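Local coordinates for YdhT protein (Bacillus subtilis, PDB 3CBW) that catalyses the random endo-hydrolysis of beta-1,4-mannosidic linkages in mannan, galactomannan and glucomannan during glucomannan degradation, at residues A[116-121]-A[181-186]; A[129-134]-A[197-202]. The protein carries 3 engineered substitutions. All blocks are in the same frame, centred on the assembly; numbering follows the deposited sequence.

Interaction 1 (A[116-121]-A[181-186]); sequences ANPAFQ and WFWWGL
Trp183 lays its indole against Asn117 and Pro118, joining two loops of the TIM barrel of this family 26 glycosidase: one leaves strand 108-114, the other follows strand 169-172. The latter loop also carries Trp181, which by similarity binds substrate, so the packing probably ties the first loop to a wall of the substrate cleft. Each segment holds a type I beta turn, from Asn117 to Phe120 and from Phe182 to Gly185. Followed outward, the tryptophan meets the asparagine amide first, CB of Trp183 lying 3.3 Å from ND2 of Asn117. CG and CD1 then run along CG and CB of Asn117, the indole nearly parallel to the amide, their planes 15° apart. CA of Asn117 sits over the face of the five-membered ring in a CH-pi contact, 3.7 Å from the centroid. Further on, NE1 donates to the carbonyl oxygen of Leu115, while Ala116 O stands 3.1 Å from NE1 of Trp183. CZ2 of Trp183, 3.4 Å from CD of Pro118, and CH2 meet the proline ring, with CD over the same face as Asn117 CA. Trp184 backs the opposite face with its CE3. Without the indole, as with an alanine here, a gap would probably open between the two loops, and Leu115 O is likely to lose its indole donor. Asn117 is itself held: ND2 donates to His124 O, and OD1 closes an Asx turn by accepting from Ala119 N at 3.0 Å, the donor standing above the carbonyl plane.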
loop_
_atom_site.group_PDB
_atom_site.type_symbol
_atom_site.label_atom_id
_atom_site.label_comp_id
_atom_site.label_asym_id
_atom_site.label_seq_id
_atom_site.Cartn_x
_atom_site.Cartn_y
_atom_site.Cartn_z
ATOM N N ALA A 116 6.520 3.250 -14.187
ATOM C CA ALA A 116 7.519 3.761 -15.121
ATOM C C ALA A 116 7.500 5.285 -15.083
ATOM O O ALA A 116 6.516 5.903 -14.650
ATOM C CB ALA A 116 7.246 3.241 -16.520
ATOM N N ASN A 117 8.597 5.878 -15.544
ATOM C CA ASN A 117 8.863 7.298 -15.408
ATOM C C ASN A 117 8.463 8.033 -16.678
ATOM O O ASN A 117 9.133 7.908 -17.708
ATOM C CB ASN A 117 10.360 7.458 -15.160
ATOM C CG ASN A 117 10.785 8.873 -14.888
ATOM O OD1 ASN A 117 10.071 9.834 -15.169
ATOM N ND2 ASN A 117 11.996 9.009 -14.340
ATOM N N PRO A 118 7.379 8.822 -16.613
ATOM C CA PRO A 118 6.884 9.470 -17.833
ATOM C C PRO A 118 7.742 10.642 -18.321
ATOM O O PRO A 118 7.431 11.230 -19.351
ATOM C CB PRO A 118 5.472 9.910 -17.444
ATOM C CG PRO A 118 5.537 10.127 -15.974
ATOM C CD PRO A 118 6.541 9.144 -15.440
ATOM N N ALA A 119 8.823 10.967 -17.618
ATOM C CA ALA A 119 9.812 11.897 -18.179
ATOM C C ALA A 119 10.585 11.237 -19.321
ATOM O O ALA A 119 11.276 11.923 -20.085
ATOM C CB ALA A 119 10.768 12.399 -17.098
ATOM N N PHE A 120 10.469 9.916 -19.433
ATOM C CA PHE A 120 11.157 9.111 -20.438
ATOM C C PHE A 120 10.152 8.373 -21.309
ATOM O O PHE A 120 8.971 8.273 -20.973
ATOM C CB PHE A 120 12.076 8.088 -19.756
ATOM C CG PHE A 120 13.240 8.702 -19.043
ATOM C CD1 PHE A 120 14.465 8.848 -19.692
ATOM C CD2 PHE A 120 13.122 9.133 -17.725
ATOM C CE1 PHE A 120 15.559 9.416 -19.034
ATOM C CE2 PHE A 120 14.194 9.705 -17.056
ATOM C CZ PHE A 120 15.424 9.849 -17.714
ATOM N N GLN A 121 10.627 7.843 -22.431
ATOM C CA GLN A 121 9.773 7.094 -23.336
ATOM C C GLN A 121 9.130 5.889 -22.636
ATOM O O GLN A 121 7.966 5.567 -22.875
ATOM C CB GLN A 121 10.581 6.662 -24.565
ATOM C CG GLN A 121 9.800 5.838 -25.577
ATOM C CD GLN A 121 9.740 4.361 -25.229
ATOM O OE1 GLN A 121 10.657 3.815 -24.604
ATOM N NE2 GLN A 121 8.656 3.705 -25.631
ATOM N N TRP A 181 14.847 7.277 -4.292
ATOM C CA TRP A 181 15.007 6.249 -5.322
ATOM C C TRP A 181 13.953 6.329 -6.443
ATOM O O TRP A 181 14.318 6.318 -7.622
ATOM C CB TRP A 181 15.122 4.851 -4.696
ATOM C CG TRP A 181 14.165 4.571 -3.578
ATOM C CD1 TRP A 181 12.935 3.976 -3.686
ATOM C CD2 TRP A 181 14.358 4.849 -2.186
ATOM N NE1 TRP A 181 12.348 3.873 -2.451
ATOM C CE2 TRP A 181 13.199 4.395 -1.512
ATOM C CE3 TRP A 181 15.400 5.420 -1.439
ATOM C CZ2 TRP A 181 13.045 4.507 -0.136
ATOM C CZ3 TRP A 181 15.245 5.532 -0.064
ATOM C CH2 TRP A 181 14.070 5.081 0.576
ATOM N N PHE A 182 12.671 6.451 -6.109
ATOM C CA PHE A 182 11.627 6.525 -7.145
ATOM C C PHE A 182 11.559 7.908 -7.780
ATOM O O PHE A 182 11.804 8.920 -7.127
ATOM C CB PHE A 182 10.261 6.171 -6.567
ATOM C CG PHE A 182 10.158 4.764 -6.030
ATOM C CD1 PHE A 182 10.553 3.671 -6.800
ATOM C CD2 PHE A 182 9.609 4.535 -4.776
ATOM C CE1 PHE A 182 10.432 2.363 -6.308
ATOM C CE2 PHE A 182 9.478 3.241 -4.278
ATOM C CZ PHE A 182 9.883 2.162 -5.048
ATOM N N TRP A 183 11.175 7.950 -9.052
ATOM C CA TRP A 183 11.162 9.218 -9.779
ATOM C C TRP A 183 10.233 10.269 -9.157
ATOM O O TRP A 183 10.465 11.471 -9.307
ATOM C CB TRP A 183 10.824 9.002 -11.255
ATOM C CG TRP A 183 9.447 8.445 -11.536
ATOM C CD1 TRP A 183 9.125 7.133 -11.750
ATOM C CD2 TRP A 183 8.216 9.181 -11.659
ATOM N NE1 TRP A 183 7.775 7.002 -12.000
ATOM C CE2 TRP A 183 7.195 8.240 -11.951
ATOM C CE3 TRP A 183 7.871 10.536 -11.550
ATOM C CZ2 TRP A 183 5.857 8.610 -12.108
ATOM C CZ3 TRP A 183 6.527 10.904 -11.720
ATOM C CH2 TRP A 183 5.551 9.941 -12.003
ATOM N N TRP A 184 9.182 9.826 -8.469
ATOM C CA TRP A 184 8.196 10.749 -7.907
ATOM C C TRP A 184 8.594 11.339 -6.549
ATOM O O TRP A 184 7.885 12.191 -6.009
ATOM C CB TRP A 184 6.832 10.065 -7.804
ATOM C CG TRP A 184 6.829 8.813 -6.955
ATOM C CD1 TRP A 184 6.737 8.740 -5.582
ATOM C CD2 TRP A 184 6.871 7.463 -7.432
ATOM N NE1 TRP A 184 6.743 7.424 -5.190
ATOM C CE2 TRP A 184 6.818 6.620 -6.300
ATOM C CE3 TRP A 184 6.977 6.885 -8.710
ATOM C CZ2 TRP A 184 6.840 5.226 -6.404
ATOM C CZ3 TRP A 184 7.021 5.505 -8.812
ATOM C CH2 TRP A 184 6.952 4.688 -7.660
ATOM N N GLY A 185 9.714 10.874 -5.994
ATOM C CA GLY A 185 10.139 11.263 -4.643
ATOM C C GLY A 185 11.164 12.392 -4.617
ATOM O O GLY A 185 11.283 13.176 -5.562
ATOM N N LEU A 186 11.893 12.494 -3.511
ATOM C CA LEU A 186 12.982 13.453 -3.388
ATOM C C LEU A 186 14.147 13.046 -4.285
ATOM O O LEU A 186 14.223 11.912 -4.748
ATOM C CB LEU A 186 13.448 13.541 -1.933
ATOM C CG LEU A 186 12.525 14.257 -0.955
ATOM C CD1 LEU A 186 13.117 14.177 0.449
ATOM C CD2 LEU A 186 12.321 15.711 -1.372
#

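Interaction 2 (A[129-134]-A[197-202]); sequences ITNDQY and ISLYKQ
Tyr134 and Leu199 pack against each other where the first turn of helix 131-138 meets helix 194-214, two neighbouring helical elements on the outside of the barrel. The apolar part of the contact is carried by these two residues, the ring and the leucine side chain running antiparallel alongside each other. CD2 of Tyr134 lies 3.6 Å from CB of Leu199, and CE2 of Tyr134 reaches the Leu199 carbonyl oxygen at the same separation. At the other end of the leucine, CD1 of Leu199 packs against Asn131, 3.7 Å from its OD1, with the asparagine CB also near. Because CG of Tyr134 is anti to the backbone N (chi1 -151°), the ring extends across to the second helix and its hydroxyl passes beyond Leu199, coming to rest 3.5 Å from CA of Tyr200.

No hydrogen bond joins the two segments; the polar ends are satisfied elsewhere. The Tyr134 hydroxyl pairs with Trp184 O, that of Tyr200 with Leu174 O. The Asn131 amide is engaged at both ends, its OD1 accepting from Arg196 NE and its ND2 donating to Asp193 OD2.

Other hydrogen bonds lie within the segments. Thr130 and Gln133 form a capping box: Gln133 N donates to Thr130 OG1 at 3.1 Å, and Thr130 N returns a bond of 2.9 Å to Gln133 OE1, in the carbonyl plane and on a lone pair. On the other helix Gln202 NE2 folds back to Ser198 OG.

The Tyr200 side chain lies about 7 Å from that of His175, which by similarity helps position the nucleophile. Around the contact, Leu138 extends the packing against Leu199 along helix 131-138, Leu203 of helix 194-214 touches Tyr134, and Tyr200 meets Phe236, in the loop after strand 220-224, edge-to-face.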
loop_
_atom_site.group_PDB
_atom_site.type_symbol
_atom_site.label_atom_id
_atom_site.label_comp_id
_atom_site.label_asym_id
_atom_site.label_seq_id
_atom_site.Cartn_x
_atom_site.Cartn_y
_atom_site.Cartn_z
ATOM N N ILE A 129 14.470 12.891 -11.563
ATOM C CA ILE A 129 14.118 13.942 -12.501
ATOM C C ILE A 129 14.150 15.288 -11.822
ATOM O O ILE A 129 14.091 15.385 -10.599
ATOM C CB ILE A 129 12.742 13.672 -13.167
ATOM C CG1 ILE A 129 11.607 13.645 -12.127
ATOM C CG2 ILE A 129 12.820 12.382 -13.975
ATOM C CD1 ILE A 129 10.214 13.598 -12.753
ATOM N N THR A 130 14.267 16.336 -12.629
ATOM C CA THR A 130 14.296 17.676 -12.098
ATOM C C THR A 130 12.876 18.174 -11.848
ATOM O O THR A 130 11.899 17.595 -12.339
ATOM C CB THR A 130 14.951 18.644 -13.099
ATOM O OG1 THR A 130 14.115 18.719 -14.257
ATOM C CG2 THR A 130 16.378 18.188 -13.503
ATOM N N ASN A 131 12.761 19.253 -11.091
ATOM C CA ASN A 131 11.453 19.872 -10.875
ATOM C C ASN A 131 10.809 20.353 -12.168
ATOM O O ASN A 131 9.588 20.266 -12.318
ATOM C CB ASN A 131 11.527 20.984 -9.835
ATOM C CG ASN A 131 11.716 20.448 -8.427
ATOM O OD1 ASN A 131 11.347 19.307 -8.124
ATOM N ND2 ASN A 131 12.271 21.275 -7.553
ATOM N N ASP A 132 11.612 20.827 -13.121
ATOM C CA ASP A 132 11.062 21.241 -14.413
ATOM C C ASP A 132 10.454 20.045 -15.164
ATOM O O ASP A 132 9.384 20.168 -15.773
ATOM C CB ASP A 132 12.130 21.929 -15.270
ATOM C CG ASP A 132 12.415 23.373 -14.844
ATOM O OD1 ASP A 132 11.692 23.939 -13.995
ATOM O OD2 ASP A 132 13.390 23.948 -15.379
ATOM N N GLN A 133 11.117 18.888 -15.114
ATOM C CA GLN A 133 10.568 17.677 -15.715
ATOM C C GLN A 133 9.291 17.220 -15.004
ATOM O O GLN A 133 8.313 16.811 -15.643
ATOM C CB GLN A 133 11.597 16.557 -15.689
ATOM C CG GLN A 133 12.734 16.746 -16.678
ATOM C CD GLN A 133 13.806 15.695 -16.510
ATOM O OE1 GLN A 133 14.349 15.501 -15.418
ATOM N NE2 GLN A 133 14.106 14.992 -17.588
ATOM N N TYR A 134 9.313 17.293 -13.676
ATOM C CA TYR A 134 8.165 16.909 -12.854
ATOM C C TYR A 134 6.950 17.797 -13.176
ATOM O O TYR A 134 5.818 17.314 -13.279
ATOM C CB TYR A 134 8.565 17.034 -11.391
ATOM C CG TYR A 134 7.897 16.119 -10.383
ATOM C CD1 TYR A 134 8.666 15.216 -9.649
ATOM C CD2 TYR A 134 6.535 16.213 -10.092
ATOM C CE1 TYR A 134 8.099 14.413 -8.668
ATOM C CE2 TYR A 134 5.958 15.405 -9.108
ATOM C CZ TYR A 134 6.748 14.507 -8.409
ATOM O OH TYR A 134 6.168 13.725 -7.437
ATOM N N ILE A 197 8.176 18.888 -2.740
ATOM C CA ILE A 197 7.096 18.532 -1.828
ATOM C C ILE A 197 5.752 19.009 -2.404
ATOM O O ILE A 197 4.772 18.251 -2.423
ATOM C CB ILE A 197 7.372 19.108 -0.416
ATOM C CG1 ILE A 197 8.535 18.354 0.238
ATOM C CG2 ILE A 197 6.113 19.092 0.464
ATOM C CD1 ILE A 197 9.174 19.076 1.415
ATOM N N SER A 198 5.709 20.246 -2.906
ATOM C CA SER A 198 4.489 20.785 -3.507
ATOM C C SER A 198 4.068 19.990 -4.741
ATOM O O SER A 198 2.882 19.655 -4.921
ATOM C CB SER A 198 4.691 22.249 -3.883
ATOM O OG SER A 198 3.528 22.739 -4.519
ATOM N N LEU A 199 5.039 19.693 -5.599
ATOM C CA LEU A 199 4.763 18.942 -6.816
ATOM C C LEU A 199 4.277 17.520 -6.519
ATOM O O LEU A 199 3.389 17.007 -7.214
ATOM C CB LEU A 199 5.991 18.918 -7.730
ATOM C CG LEU A 199 6.447 20.281 -8.274
ATOM C CD1 LEU A 199 7.797 20.134 -8.987
ATOM C CD2 LEU A 199 5.408 20.910 -9.207
ATOM N N TYR A 200 4.854 16.886 -5.503
ATOM C CA TYR A 200 4.387 15.573 -5.107
ATOM C C TYR A 200 2.903 15.619 -4.730
ATOM O O TYR A 200 2.107 14.764 -5.159
ATOM C CB TYR A 200 5.187 15.004 -3.931
ATOM C CG TYR A 200 4.552 13.710 -3.468
ATOM C CD1 TYR A 200 4.874 12.510 -4.089
ATOM C CD2 TYR A 200 3.569 13.700 -2.471
ATOM C CE1 TYR A 200 4.256 11.315 -3.718
ATOM C CE2 TYR A 200 2.953 12.521 -2.101
ATOM C CZ TYR A 200 3.298 11.333 -2.728
ATOM O OH TYR A 200 2.680 10.172 -2.332
ATOM N N LYS A 201 2.533 16.589 -3.899
ATOM C CA LYS A 201 1.143 16.705 -3.481
ATOM C C LYS A 201 0.239 16.881 -4.691
ATOM O O LYS A 201 -0.833 16.277 -4.751
ATOM C CB LYS A 201 0.947 17.834 -2.475
ATOM C CG LYS A 201 1.614 17.590 -1.140
ATOM C CD LYS A 201 1.426 18.797 -0.263
ATOM C CE LYS A 201 2.350 18.781 0.913
ATOM N NZ LYS A 201 2.386 20.132 1.524
ATOM N N GLN A 202 0.674 17.688 -5.656
ATOM C CA GLN A 202 -0.075 17.871 -6.896
ATOM C C GLN A 202 -0.228 16.565 -7.661
ATOM O O GLN A 202 -1.303 16.273 -8.183
ATOM C CB GLN A 202 0.602 18.927 -7.756
ATOM C CG GLN A 202 0.516 20.316 -7.161
ATOM C CD GLN A 202 1.320 21.331 -7.945
ATOM O OE1 GLN A 202 1.135 21.479 -9.146
ATOM N NE2 GLN A 202 2.231 22.024 -7.268
#

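From the N terminus, the chain leaves strand 108-114 through 116-121 and soon enters helix 131-138 by way of 129-134. It then runs through helix 143-163 and strand 169-172 to 181-186, where interaction 1 closes its loop, and on into helix 194-214, where 197-202 closes interaction 2. The two closures therefore cross rather than nest. Together they tie two successive strand-to-helix connections of the barrel to each other, once through their loops and once through the short helix 131-138 and helix 194-214. The contacts, whose centres lie 10 Å apart, also meet directly through Trp184 and Tyr134, and Ile129 packs on Asn117 and Ala119.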